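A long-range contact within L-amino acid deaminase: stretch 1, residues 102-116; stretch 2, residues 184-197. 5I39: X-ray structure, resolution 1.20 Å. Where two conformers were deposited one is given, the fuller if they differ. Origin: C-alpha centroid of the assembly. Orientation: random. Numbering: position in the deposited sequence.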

# COMPACT_ATOMS: atom_id res chain seq x y z
N ARG A 102 8.92 9.22 3.47
CA ARG A 102 9.75 8.04 3.72
C ARG A 102 9.96 7.21 2.46
O ARG A 102 11.05 6.69 2.25
N TRP A 103 8.96 7.11 1.60
CA TRP A 103 9.18 6.49 0.30
C TRP A 103 10.23 7.24 -0.52
O TRP A 103 11.02 6.61 -1.21
N ARG A 104 10.27 8.57 -0.41
CA ARG A 104 11.32 9.35 -1.07
C ARG A 104 12.74 9.04 -0.57
O ARG A 104 13.71 9.34 -1.25
N GLU A 105 12.85 8.46 0.62
CA GLU A 105 14.11 7.97 1.16
C GLU A 105 14.42 6.51 0.83
O GLU A 105 15.50 6.03 1.15
N MSE A 106 13.48 5.79 0.21
CA MSE A 106 13.55 4.32 0.21
C MSE A 106 14.62 3.75 -0.69
O MSE A 106 15.30 2.81 -0.29
N ASN A 107 14.78 4.28 -1.90
CA ASN A 107 15.85 3.76 -2.76
C ASN A 107 17.22 3.97 -2.14
O ASN A 107 18.09 3.10 -2.24
N ALA A 108 17.41 5.10 -1.47
CA ALA A 108 18.66 5.35 -0.75
C ALA A 108 18.83 4.45 0.48
O ALA A 108 19.95 4.11 0.83
N LYS A 109 17.72 4.07 1.11
CA LYS A 109 17.77 3.17 2.27
C LYS A 109 18.13 1.74 1.87
O LYS A 109 18.89 1.07 2.56
N VAL A 110 17.57 1.26 0.77
CA VAL A 110 17.85 -0.10 0.32
C VAL A 110 19.13 -0.15 -0.53
O VAL A 110 19.86 -1.14 -0.52
N GLY A 111 19.38 0.92 -1.29
CA GLY A 111 20.47 0.93 -2.27
C GLY A 111 20.15 0.13 -3.52
O GLY A 111 21.04 -0.14 -4.33
N ILE A 112 18.88 -0.26 -3.67
CA ILE A 112 18.37 -0.99 -4.82
C ILE A 112 17.06 -0.30 -5.18
O ILE A 112 16.28 0.08 -4.30
N ASP A 113 16.82 -0.15 -6.48
CA ASP A 113 15.64 0.56 -6.97
C ASP A 113 14.37 -0.20 -6.60
O ASP A 113 14.14 -1.31 -7.07
N THR A 114 13.52 0.42 -5.79
CA THR A 114 12.21 -0.14 -5.43
C THR A 114 11.16 0.09 -6.52
O THR A 114 10.06 -0.45 -6.41
N THR A 115 11.51 0.91 -7.52
CA THR A 115 10.63 1.57 -8.51
C THR A 115 9.93 2.82 -7.98
O THR A 115 9.23 3.48 -8.75
N TYR A 116 10.14 3.20 -6.72
CA TYR A 116 9.51 4.42 -6.23
C TYR A 116 10.03 5.62 -7.01
O TYR A 116 11.25 5.77 -7.20
N PHE A 184 4.87 3.58 -7.45
CA PHE A 184 5.62 2.34 -7.22
C PHE A 184 4.94 1.22 -7.98
O PHE A 184 3.72 1.25 -8.17
N ASP A 185 5.73 0.26 -8.43
CA ASP A 185 5.23 -0.76 -9.36
C ASP A 185 5.06 -2.09 -8.62
O ASP A 185 6.00 -2.56 -7.97
N PRO A 186 3.88 -2.72 -8.73
CA PRO A 186 3.62 -3.92 -7.93
C PRO A 186 4.41 -5.17 -8.32
O PRO A 186 4.47 -6.12 -7.54
N GLU A 187 5.04 -5.16 -9.49
CA GLU A 187 5.91 -6.26 -9.88
C GLU A 187 7.26 -6.23 -9.16
O GLU A 187 8.01 -7.20 -9.24
N VAL A 188 7.57 -5.12 -8.48
CA VAL A 188 8.89 -4.91 -7.88
C VAL A 188 8.89 -4.49 -6.41
O VAL A 188 9.63 -5.08 -5.62
N ALA A 189 8.12 -3.48 -6.04
CA ALA A 189 8.36 -2.75 -4.78
C ALA A 189 8.42 -3.63 -3.54
O ALA A 189 9.40 -3.57 -2.79
N THR A 190 7.40 -4.43 -3.30
CA THR A 190 7.36 -5.23 -2.07
C THR A 190 8.40 -6.34 -2.09
O THR A 190 8.92 -6.73 -1.05
N PHE A 191 8.74 -6.82 -3.29
CA PHE A 191 9.76 -7.86 -3.44
C PHE A 191 11.14 -7.32 -3.06
O PHE A 191 11.89 -7.99 -2.36
N VAL A 192 11.45 -6.10 -3.49
CA VAL A 192 12.68 -5.44 -3.06
C VAL A 192 12.70 -5.27 -1.53
O VAL A 192 13.71 -5.53 -0.89
N MSE A 193 11.57 -4.87 -0.96
CA MSE A 193 11.51 -4.69 0.50
C MSE A 193 11.68 -6.00 1.23
O MSE A 193 12.34 -6.04 2.27
N ALA A 194 11.12 -7.09 0.70
CA ALA A 194 11.28 -8.41 1.32
C ALA A 194 12.73 -8.89 1.30
O ALA A 194 13.22 -9.43 2.30
N GLU A 195 13.42 -8.73 0.18
CA GLU A 195 14.83 -9.11 0.08
C GLU A 195 15.67 -8.29 1.05
O GLU A 195 16.58 -8.82 1.69
N TYR A 196 15.36 -7.01 1.16
CA TYR A 196 16.04 -6.14 2.11
C TYR A 196 15.80 -6.60 3.55
O TYR A 196 16.74 -6.68 4.34
N ALA A 197 14.55 -6.94 3.88
CA ALA A 197 14.24 -7.46 5.21
C ALA A 197 15.07 -8.71 5.52
O ALA A 197 15.63 -8.83 6.61

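Apolar side chains make many of the contacts here, where 749 Å² is buried between the two stretches. Helices 106-110 and 189-197 run in roughly the same direction, at 33°, but their axes come no closer than 11.4 Å, so side chains must fill the gap. Val-192, in the t rotamer, points toward stretch 1 and sets its CG1 3.9 Å from Val-110 CG1 and 3.8 Å from Thr-114 CG2. Val-110, also t, points sideways and serves several neighbours: its CG2 lies 3.9 Å from Met-193 SE, and its CG1 lies 3.9 Å from Tyr-196 CD1. The two selenomethionines have sideways-pointing CA-to-CB bonds, but their ends come nearer to the other stretch. Met-106 (t, p, p) and Met-193 (m, m, m) meet with Met-106 SE 3.7 Å from Met-193 CE.

Aromatic rings make further contacts. Tyr-196, chi1 t, points toward stretch 1 and offers a ring face to Val-110, whose CG2 sits 4.2 Å from the centroid of the Tyr-196 ring in a CH-pi contact. Two rings of stretch 1 meet Phe-184. Its edge meets the face of Trp-103 (chi1 m), with Trp-103 CE2 and Phe-184 CE2 3.6 Å apart and the planes at 73°. Tyr-116, chi1 t, approaches the same ring obliquely, Tyr-116 CD1 lying 3.6 Å from Phe-184 CD2. Phe-184 holds chi1 at 30°, between the usual wells.

Polar contacts concentrate where the loop of stretch 1 passes the start of helix 189-197. Thr-115, in the p rotamer, points toward stretch 2, and its OG1 accepts the one direct hydrogen bond across the contact, from Asp-185 N at 2.8 Å. The same OG1 donates to Thr-114 O at 2.5 Å, so a single hydroxyl is used both ways, while Thr-115 CG2 packs 3.6 Å from Val-188 CB. Thr-114 O also receives a CA-H...O contact from Ala-189 CA at 3.3 Å, a close approach at a helix residue with a small side chain. Within stretch 1, Asn-107 OD1 accepts from Thr-114 OG1 at 2.7 Å and from Thr-114 N at 2.9 Å, tying the loop back to its own helix.

Two waters extend the polar network. One donates to Lys-109 O at 2.7 Å and hydrogen-bonds Tyr-196 OH at 2.7 Å; the other donates to Thr-115 O and Asp-185 OD1, each 2.8 Å from the water oxygen. The rule to read here is that apolar side chains from helix and loop pack together, while one direct hydrogen bond, from Asp-185 N to Thr-115 OG1, joins the loops.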

# COMPACT_ATOMS: atom_id res chain seq x y z
CB ARG A 102 9.14 7.22 4.84
CG ARG A 102 9.24 8.01 6.13
CD ARG A 102 8.58 7.33 7.28
NE ARG A 102 8.67 8.16 8.47
CZ ARG A 102 8.47 7.72 9.71
NH1 ARG A 102 8.17 6.44 9.92
NH2 ARG A 102 8.57 8.56 10.73
CB TRP A 103 7.88 6.32 -0.49
CG TRP A 103 7.16 5.06 -0.11
CD1 TRP A 103 6.03 4.94 0.65
CD2 TRP A 103 7.55 3.73 -0.46
NE1 TRP A 103 5.70 3.62 0.80
CE2 TRP A 103 6.61 2.85 0.12
CE3 TRP A 103 8.60 3.19 -1.22
CZ2 TRP A 103 6.68 1.46 -0.03
CZ3 TRP A 103 8.67 1.81 -1.37
CH2 TRP A 103 7.72 0.96 -0.78
CB ARG A 104 11.04 10.85 -0.96
CG ARG A 104 9.88 11.32 -1.81
CD ARG A 104 9.78 12.82 -1.87
NE ARG A 104 9.29 13.45 -0.64
CZ ARG A 104 8.01 13.70 -0.35
NH1 ARG A 104 7.03 13.32 -1.16
NH2 ARG A 104 7.71 14.34 0.78
CB GLU A 105 14.09 8.11 2.69
CG GLU A 105 13.88 9.53 3.21
CD GLU A 105 13.57 9.61 4.69
OE1 GLU A 105 13.19 8.61 5.31
OE2 GLU A 105 13.70 10.72 5.24
CB MSE A 106 12.20 3.71 -0.14
CG MSE A 106 12.08 2.25 0.32
SE MSE A 106 11.94 2.08 2.27
CE MSE A 106 10.12 2.80 2.44
CB ASN A 107 15.80 4.40 -4.15
CG ASN A 107 14.58 3.99 -4.95
OD1 ASN A 107 13.89 3.03 -4.62
ND2 ASN A 107 14.32 4.73 -6.02
CB ALA A 108 18.75 6.82 -0.34
CB LYS A 109 16.43 3.18 3.02
CG LYS A 109 16.45 2.30 4.26
CD LYS A 109 15.24 2.52 5.14
CE LYS A 109 15.36 1.64 6.37
NZ LYS A 109 14.30 1.96 7.36
CB VAL A 110 16.64 -0.70 -0.44
CG1 VAL A 110 16.91 -2.14 -0.86
CG2 VAL A 110 15.39 -0.64 0.42
CB ILE A 112 18.11 -2.48 -4.49
CG1 ILE A 112 19.44 -3.16 -4.10
CG2 ILE A 112 17.46 -3.20 -5.66
CD1 ILE A 112 19.30 -4.57 -3.57
CB ASP A 113 15.76 0.73 -8.49
CG ASP A 113 14.72 1.66 -9.08
OD1 ASP A 113 13.87 2.22 -8.35
OD2 ASP A 113 14.76 1.82 -10.33
CB THR A 114 11.67 0.49 -4.14
OG1 THR A 114 11.44 1.89 -4.34
CG2 THR A 114 12.64 0.27 -2.97
CB THR A 115 9.61 0.66 -9.23
OG1 THR A 115 8.56 0.26 -8.34
CG2 THR A 115 10.29 -0.53 -9.86
CB TYR A 116 9.73 4.67 -4.74
CG TYR A 116 8.84 5.80 -4.25
CD1 TYR A 116 7.49 5.58 -4.02
CD2 TYR A 116 9.33 7.09 -4.06
CE1 TYR A 116 6.65 6.60 -3.60
CE2 TYR A 116 8.50 8.12 -3.64
CZ TYR A 116 7.16 7.87 -3.40
OH TYR A 116 6.32 8.86 -2.95
CB PHE A 184 5.86 1.98 -5.72
CG PHE A 184 4.79 2.44 -4.75
CD1 PHE A 184 3.43 2.43 -5.07
CD2 PHE A 184 5.15 2.84 -3.46
CE1 PHE A 184 2.47 2.85 -4.16
CE2 PHE A 184 4.20 3.26 -2.55
CZ PHE A 184 2.86 3.27 -2.90
CB ASP A 185 6.19 -0.95 -10.53
CG ASP A 185 6.50 0.35 -11.28
OD1 ASP A 185 5.77 1.35 -11.12
OD2 ASP A 185 7.50 0.36 -12.03
CB PRO A 186 2.11 -4.13 -8.11
CG PRO A 186 1.82 -3.54 -9.44
CD PRO A 186 2.70 -2.33 -9.53
CB GLU A 187 6.14 -6.25 -11.39
CG GLU A 187 4.87 -6.42 -12.22
CD GLU A 187 4.00 -5.17 -12.30
OE1 GLU A 187 4.55 -4.04 -12.25
OE2 GLU A 187 2.77 -5.32 -12.40
CB VAL A 188 9.70 -3.86 -8.69
CG1 VAL A 188 11.09 -3.67 -8.09
CG2 VAL A 188 9.81 -4.26 -10.15
CB ALA A 189 7.32 -1.65 -4.60
CB THR A 190 5.95 -5.78 -1.81
OG1 THR A 190 5.03 -4.69 -1.83
CG2 THR A 190 5.87 -6.47 -0.44
CB PHE A 191 9.74 -8.43 -4.85
CG PHE A 191 8.40 -9.02 -5.22
CD1 PHE A 191 8.03 -10.27 -4.76
CD2 PHE A 191 7.49 -8.28 -5.98
CE1 PHE A 191 6.78 -10.80 -5.07
CE2 PHE A 191 6.25 -8.80 -6.29
CZ PHE A 191 5.89 -10.06 -5.83
CB VAL A 192 12.88 -4.10 -3.80
CG1 VAL A 192 14.01 -3.28 -3.19
CG2 VAL A 192 13.18 -4.37 -5.27
CB MSE A 193 10.21 -4.01 0.95
CG MSE A 193 9.98 -2.60 0.41
SE MSE A 193 11.57 -1.43 0.49
CE MSE A 193 12.09 -1.63 2.37
CB ALA A 194 10.39 -9.43 0.65
CB GLU A 195 15.36 -8.96 -1.34
CG GLU A 195 14.89 -10.03 -2.31
CD GLU A 195 15.40 -11.41 -1.99
OE1 GLU A 195 15.85 -11.65 -0.85
OE2 GLU A 195 15.34 -12.27 -2.89
CB TYR A 196 15.58 -4.70 1.91
CG TYR A 196 16.13 -3.71 2.91
CD1 TYR A 196 17.46 -3.30 2.87
CD2 TYR A 196 15.31 -3.17 3.90
CE1 TYR A 196 17.96 -2.38 3.78
CE2 TYR A 196 15.79 -2.26 4.81
CZ TYR A 196 17.11 -1.86 4.76
OH TYR A 196 17.56 -0.94 5.68
CB ALA A 197 12.76 -7.76 5.32
O HOH W 1 19.79 0.35 4.96
O HOH W 2 7.08 3.73 -10.51